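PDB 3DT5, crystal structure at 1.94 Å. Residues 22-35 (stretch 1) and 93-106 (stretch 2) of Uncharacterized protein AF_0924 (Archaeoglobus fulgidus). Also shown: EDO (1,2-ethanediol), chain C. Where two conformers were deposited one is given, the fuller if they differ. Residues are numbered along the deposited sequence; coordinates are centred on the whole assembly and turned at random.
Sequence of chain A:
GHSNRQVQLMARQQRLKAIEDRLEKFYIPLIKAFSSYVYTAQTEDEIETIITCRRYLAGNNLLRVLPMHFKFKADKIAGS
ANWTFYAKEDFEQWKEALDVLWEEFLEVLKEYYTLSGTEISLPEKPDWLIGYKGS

Stretch 1 22-35: RLEKFYIPLIKAFS
Stretch 2, residues 93-106: QWKEALDVLWEEFL

Two helices, 22-35 and 93-106, pack with their N-to-C directions 141° apart and their axes 10.3 Å apart at closest approach, burying 649 Å² in all. Register is set by Tyr27 against Phe105, CA to CA 6.1 Å, and Ile31 against Trp102, CA to CA 7.5 Å. Helix 93-106 is regular. Helix 22-35 carries a pi-type turn at 23-27, where Tyr27 N reaches Arg22 O at 3.1 Å, and a kink at Pro29, whose nitrogen has no hydrogen to give.

Two knobs of the second helix, one turn apart, fill the centre. Leu101 leaves its backbone sideways; chi1 t (171°) and chi2 p (71°) bring its methyls among Phe26, Tyr27, Leu30 and Ile31, with CD1 3.6 Å from Tyr27 CD1 and CD2 3.7 Å from Leu30 CG. Leu30 answers with the same t, p pair. Phe105, also sideways, uses chi1 t (170°) and chi2 62° to enter the hole of Leu23, Ile28, Tyr27 and Ile31. Ile31, m and t, lays CD1 over the Phe105 face, 3.7 Å from the ring centroid and 27° off its normal; the same CD1 lies 3.8 Å from Trp102 CE3. Trp102 points away at CB, but chi1 t and chi2 -104° return its ring to the contact.

Toward one end, Phe34 (m, -83°) and Trp94 (m, 95°) form an offset stack, ring centroid to six-membered-ring centroid 4.7 Å, planes at 20°. Leu98, m and t, places CD2 3.8 Å from Phe34 CG.

The polar link comes from Tyr27, chi1 m and chi2 -75°: OH donates to Glu104 OE2 at 2.5 Å, near the ring plane, a short bond beside the apolar core. Glu104 is m, t. Arg22 NH2 stays 4.6 Å from Glu104 OE2, too far for a salt bridge; Arg22 NH1 and NH2 instead donate to ethanediol O2 at 3.0 and 2.9 Å.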

# COMPACT_ATOMS: atom_id res chain seq x y z
N ARG A 22 10.49 6.48 3.98
CA ARG A 22 9.33 5.66 4.30
C ARG A 22 8.18 5.98 3.32
O ARG A 22 7.56 5.06 2.76
CB ARG A 22 8.88 5.86 5.77
CG ARG A 22 9.92 5.48 6.82
CD ARG A 22 9.25 5.66 8.22
NE ARG A 22 8.33 4.55 8.49
CZ ARG A 22 7.34 4.57 9.39
NH1 ARG A 22 7.15 5.59 10.22
NH2 ARG A 22 6.57 3.50 9.51
N LEU A 23 7.85 7.26 3.15
CA LEU A 23 6.79 7.68 2.22
C LEU A 23 7.09 7.25 0.79
O LEU A 23 6.22 6.68 0.10
CB LEU A 23 6.57 9.19 2.26
CG LEU A 23 6.08 9.71 3.62
CD1 LEU A 23 6.13 11.25 3.63
CD2 LEU A 23 4.65 9.21 3.94
N GLU A 24 8.31 7.52 0.32
CA GLU A 24 8.61 7.33 -1.08
C GLU A 24 8.89 5.88 -1.43
O GLU A 24 8.67 5.48 -2.56
CB GLU A 24 9.78 8.18 -1.54
CG GLU A 24 9.47 9.68 -1.57
CD GLU A 24 10.71 10.53 -1.88
OE1 GLU A 24 11.79 9.96 -2.20
OE2 GLU A 24 10.60 11.78 -1.83
N LYS A 25 9.41 5.09 -0.50
CA LYS A 25 9.85 3.74 -0.88
C LYS A 25 8.81 2.70 -0.42
O LYS A 25 8.88 1.55 -0.83
CB LYS A 25 11.24 3.39 -0.31
CG LYS A 25 12.41 4.28 -0.88
CD LYS A 25 13.70 3.90 -0.17
CE LYS A 25 14.86 4.70 -0.69
NZ LYS A 25 16.09 3.85 -0.73
N PHE A 26 7.91 3.09 0.46
CA PHE A 26 6.96 2.13 1.00
C PHE A 26 5.51 2.59 0.84
O PHE A 26 4.78 2.00 0.06
CB PHE A 26 7.27 1.79 2.49
CG PHE A 26 6.33 0.72 3.03
CD1 PHE A 26 6.63 -0.64 2.88
CD2 PHE A 26 5.13 1.08 3.60
CE1 PHE A 26 5.76 -1.66 3.32
CE2 PHE A 26 4.21 0.08 4.06
CZ PHE A 26 4.54 -1.28 3.90
N TYR A 27 5.12 3.67 1.53
CA TYR A 27 3.70 4.02 1.59
C TYR A 27 3.14 4.40 0.22
O TYR A 27 2.14 3.85 -0.22
CB TYR A 27 3.46 5.16 2.59
CG TYR A 27 3.63 4.65 4.00
CD1 TYR A 27 2.63 3.85 4.59
CD2 TYR A 27 4.82 4.84 4.68
CE1 TYR A 27 2.83 3.30 5.88
CE2 TYR A 27 5.03 4.30 5.96
CZ TYR A 27 4.02 3.54 6.55
OH TYR A 27 4.17 2.99 7.79
N ILE A 28 3.79 5.34 -0.45
CA ILE A 28 3.28 5.82 -1.74
C ILE A 28 3.24 4.70 -2.81
O ILE A 28 2.21 4.51 -3.45
CB ILE A 28 4.02 7.09 -2.21
CG1 ILE A 28 3.71 8.23 -1.22
CG2 ILE A 28 3.62 7.47 -3.71
CD1 ILE A 28 4.61 9.44 -1.33
N PRO A 29 4.37 3.97 -3.02
CA PRO A 29 4.23 2.91 -4.04
C PRO A 29 3.19 1.85 -3.71
O PRO A 29 2.52 1.39 -4.61
CB PRO A 29 5.64 2.28 -4.14
CG PRO A 29 6.47 2.97 -3.16
CD PRO A 29 5.73 4.09 -2.50
N LEU A 30 3.06 1.45 -2.44
CA LEU A 30 2.10 0.36 -2.14
C LEU A 30 0.66 0.88 -2.29
O LEU A 30 -0.24 0.17 -2.84
CB LEU A 30 2.30 -0.14 -0.69
CG LEU A 30 1.50 -1.42 -0.34
CD1 LEU A 30 1.86 -2.58 -1.33
CD2 LEU A 30 1.85 -1.82 1.10
N ILE A 31 0.42 2.11 -1.80
CA ILE A 31 -0.90 2.75 -2.02
C ILE A 31 -1.24 2.82 -3.53
O ILE A 31 -2.37 2.45 -3.95
CB ILE A 31 -1.01 4.15 -1.30
CG1 ILE A 31 -1.00 3.96 0.23
CG2 ILE A 31 -2.31 4.90 -1.72
CD1 ILE A 31 -0.75 5.27 1.04
N LYS A 32 -0.33 3.36 -4.35
CA LYS A 32 -0.53 3.39 -5.81
C LYS A 32 -0.81 2.03 -6.44
O LYS A 32 -1.66 1.91 -7.29
CB LYS A 32 0.65 4.07 -6.49
CG LYS A 32 0.58 5.58 -6.24
CD LYS A 32 1.25 6.39 -7.30
CE LYS A 32 2.71 6.59 -6.98
NZ LYS A 32 3.28 7.96 -7.35
N ALA A 33 -0.06 1.01 -6.05
CA ALA A 33 -0.28 -0.35 -6.59
C ALA A 33 -1.71 -0.83 -6.41
O ALA A 33 -2.18 -1.64 -7.21
CB ALA A 33 0.71 -1.38 -5.91
N PHE A 34 -2.37 -0.39 -5.34
CA PHE A 34 -3.76 -0.83 -5.07
C PHE A 34 -4.83 0.22 -5.32
O PHE A 34 -6.00 -0.03 -5.05
CB PHE A 34 -3.84 -1.37 -3.63
CG PHE A 34 -3.18 -2.72 -3.50
CD1 PHE A 34 -3.87 -3.88 -3.84
CD2 PHE A 34 -1.84 -2.82 -3.12
CE1 PHE A 34 -3.24 -5.14 -3.74
CE2 PHE A 34 -1.21 -4.08 -3.04
CZ PHE A 34 -1.92 -5.23 -3.36
N SER A 35 -4.44 1.37 -5.87
CA SER A 35 -5.40 2.44 -6.09
C SER A 35 -5.24 3.23 -7.40
O SER A 35 -6.18 3.91 -7.83
CB SER A 35 -5.41 3.39 -4.89
OG SER A 35 -4.23 4.15 -4.83
N GLN A 93 -8.22 -10.06 3.92
CA GLN A 93 -6.90 -9.72 4.56
C GLN A 93 -6.34 -8.45 3.95
O GLN A 93 -5.90 -7.55 4.66
CB GLN A 93 -5.83 -10.79 4.32
CG GLN A 93 -6.07 -12.09 5.01
CD GLN A 93 -4.77 -12.72 5.48
OE1 GLN A 93 -3.71 -12.61 4.83
NE2 GLN A 93 -4.83 -13.38 6.66
N TRP A 94 -6.37 -8.38 2.63
CA TRP A 94 -5.84 -7.20 1.93
C TRP A 94 -6.69 -5.99 2.15
O TRP A 94 -6.15 -4.89 2.32
CB TRP A 94 -5.63 -7.47 0.41
CG TRP A 94 -4.30 -8.07 0.18
CD1 TRP A 94 -4.00 -9.38 0.07
CD2 TRP A 94 -3.04 -7.35 0.15
NE1 TRP A 94 -2.64 -9.54 -0.03
CE2 TRP A 94 -2.02 -8.32 0.02
CE3 TRP A 94 -2.68 -6.00 0.28
CZ2 TRP A 94 -0.65 -7.98 -0.04
CZ3 TRP A 94 -1.29 -5.66 0.23
CH2 TRP A 94 -0.32 -6.65 0.06
N LYS A 95 -8.02 -6.13 2.16
CA LYS A 95 -8.83 -4.94 2.43
C LYS A 95 -8.50 -4.33 3.82
O LYS A 95 -8.34 -3.13 3.98
CB LYS A 95 -10.31 -5.27 2.33
CG LYS A 95 -11.17 -4.00 2.36
CD LYS A 95 -12.57 -4.23 2.96
CE LYS A 95 -12.96 -2.99 3.80
NZ LYS A 95 -14.13 -3.30 4.70
N GLU A 96 -8.42 -5.19 4.82
CA GLU A 96 -8.06 -4.79 6.18
C GLU A 96 -6.66 -4.13 6.22
O GLU A 96 -6.46 -3.09 6.85
CB GLU A 96 -8.13 -6.05 7.03
CG GLU A 96 -7.51 -5.96 8.37
CD GLU A 96 -7.85 -7.20 9.23
OE1 GLU A 96 -8.93 -7.84 9.01
OE2 GLU A 96 -7.03 -7.51 10.12
N ALA A 97 -5.70 -4.75 5.55
CA ALA A 97 -4.33 -4.22 5.57
C ALA A 97 -4.23 -2.89 4.83
O ALA A 97 -3.50 -2.01 5.30
CB ALA A 97 -3.34 -5.24 5.00
N LEU A 98 -4.91 -2.75 3.69
CA LEU A 98 -4.90 -1.48 2.95
C LEU A 98 -5.47 -0.34 3.79
O LEU A 98 -4.94 0.78 3.76
CB LEU A 98 -5.63 -1.58 1.59
CG LEU A 98 -4.90 -2.49 0.59
CD1 LEU A 98 -5.80 -2.78 -0.63
CD2 LEU A 98 -3.63 -1.82 0.15
N ASP A 99 -6.52 -0.63 4.55
CA ASP A 99 -7.13 0.39 5.44
C ASP A 99 -6.14 0.83 6.54
O ASP A 99 -6.00 2.03 6.84
CB ASP A 99 -8.42 -0.12 6.02
CG ASP A 99 -9.60 -0.07 5.01
OD1 ASP A 99 -9.56 0.71 4.00
OD2 ASP A 99 -10.59 -0.81 5.26
N VAL A 100 -5.45 -0.16 7.12
CA VAL A 100 -4.35 0.14 8.07
C VAL A 100 -3.20 0.91 7.40
O VAL A 100 -2.68 1.86 7.98
CB VAL A 100 -3.80 -1.13 8.79
CG1 VAL A 100 -2.65 -0.76 9.73
CG2 VAL A 100 -4.92 -1.78 9.62
N LEU A 101 -2.78 0.48 6.21
CA LEU A 101 -1.76 1.21 5.45
C LEU A 101 -2.12 2.70 5.26
O LEU A 101 -1.29 3.62 5.43
CB LEU A 101 -1.63 0.54 4.08
CG LEU A 101 -0.79 1.22 2.97
CD1 LEU A 101 0.67 1.13 3.33
CD2 LEU A 101 -1.06 0.48 1.61
N TRP A 102 -3.39 2.95 4.90
CA TRP A 102 -3.85 4.32 4.69
C TRP A 102 -3.78 5.10 6.01
O TRP A 102 -3.26 6.22 6.07
CB TRP A 102 -5.28 4.34 4.12
CG TRP A 102 -5.70 5.77 3.87
CD1 TRP A 102 -6.56 6.56 4.63
CD2 TRP A 102 -5.20 6.61 2.82
NE1 TRP A 102 -6.64 7.83 4.07
CE2 TRP A 102 -5.83 7.88 2.97
CE3 TRP A 102 -4.33 6.40 1.74
CZ2 TRP A 102 -5.57 8.95 2.09
CZ3 TRP A 102 -4.08 7.48 0.87
CH2 TRP A 102 -4.70 8.72 1.05
N GLU A 103 -4.30 4.54 7.10
CA GLU A 103 -4.19 5.24 8.40
C GLU A 103 -2.73 5.56 8.76
O GLU A 103 -2.40 6.68 9.21
CB GLU A 103 -4.90 4.46 9.51
CG GLU A 103 -6.44 4.32 9.30
CD GLU A 103 -7.18 5.64 9.01
OE1 GLU A 103 -8.01 5.71 8.05
OE2 GLU A 103 -6.96 6.62 9.76
N GLU A 104 -1.84 4.58 8.60
CA GLU A 104 -0.40 4.84 8.90
C GLU A 104 0.16 5.93 8.01
O GLU A 104 0.90 6.77 8.47
CB GLU A 104 0.51 3.62 8.70
CG GLU A 104 0.39 2.60 9.78
CD GLU A 104 1.57 1.68 9.88
OE1 GLU A 104 1.59 0.99 10.92
OE2 GLU A 104 2.45 1.54 8.97
N PHE A 105 -0.14 5.84 6.73
CA PHE A 105 0.31 6.83 5.76
C PHE A 105 -0.07 8.24 6.20
O PHE A 105 0.76 9.12 6.17
CB PHE A 105 -0.27 6.50 4.37
CG PHE A 105 -0.06 7.58 3.33
CD1 PHE A 105 1.22 7.98 2.94
CD2 PHE A 105 -1.17 8.20 2.73
CE1 PHE A 105 1.41 8.98 1.94
CE2 PHE A 105 -0.99 9.23 1.74
CZ PHE A 105 0.30 9.59 1.34
N LEU A 106 -1.32 8.47 6.56
CA LEU A 106 -1.72 9.82 6.96
C LEU A 106 -0.96 10.27 8.20
O LEU A 106 -0.64 11.45 8.35
CB LEU A 106 -3.20 9.87 7.30
CG LEU A 106 -4.17 9.65 6.14
CD1 LEU A 106 -5.60 9.54 6.71
CD2 LEU A 106 -4.03 10.71 5.05
C1 EDO C . 3.01 5.90 11.47
O1 EDO C . 2.42 5.69 12.75
C2 EDO C . 3.54 4.54 10.99
O2 EDO C . 4.78 4.34 11.61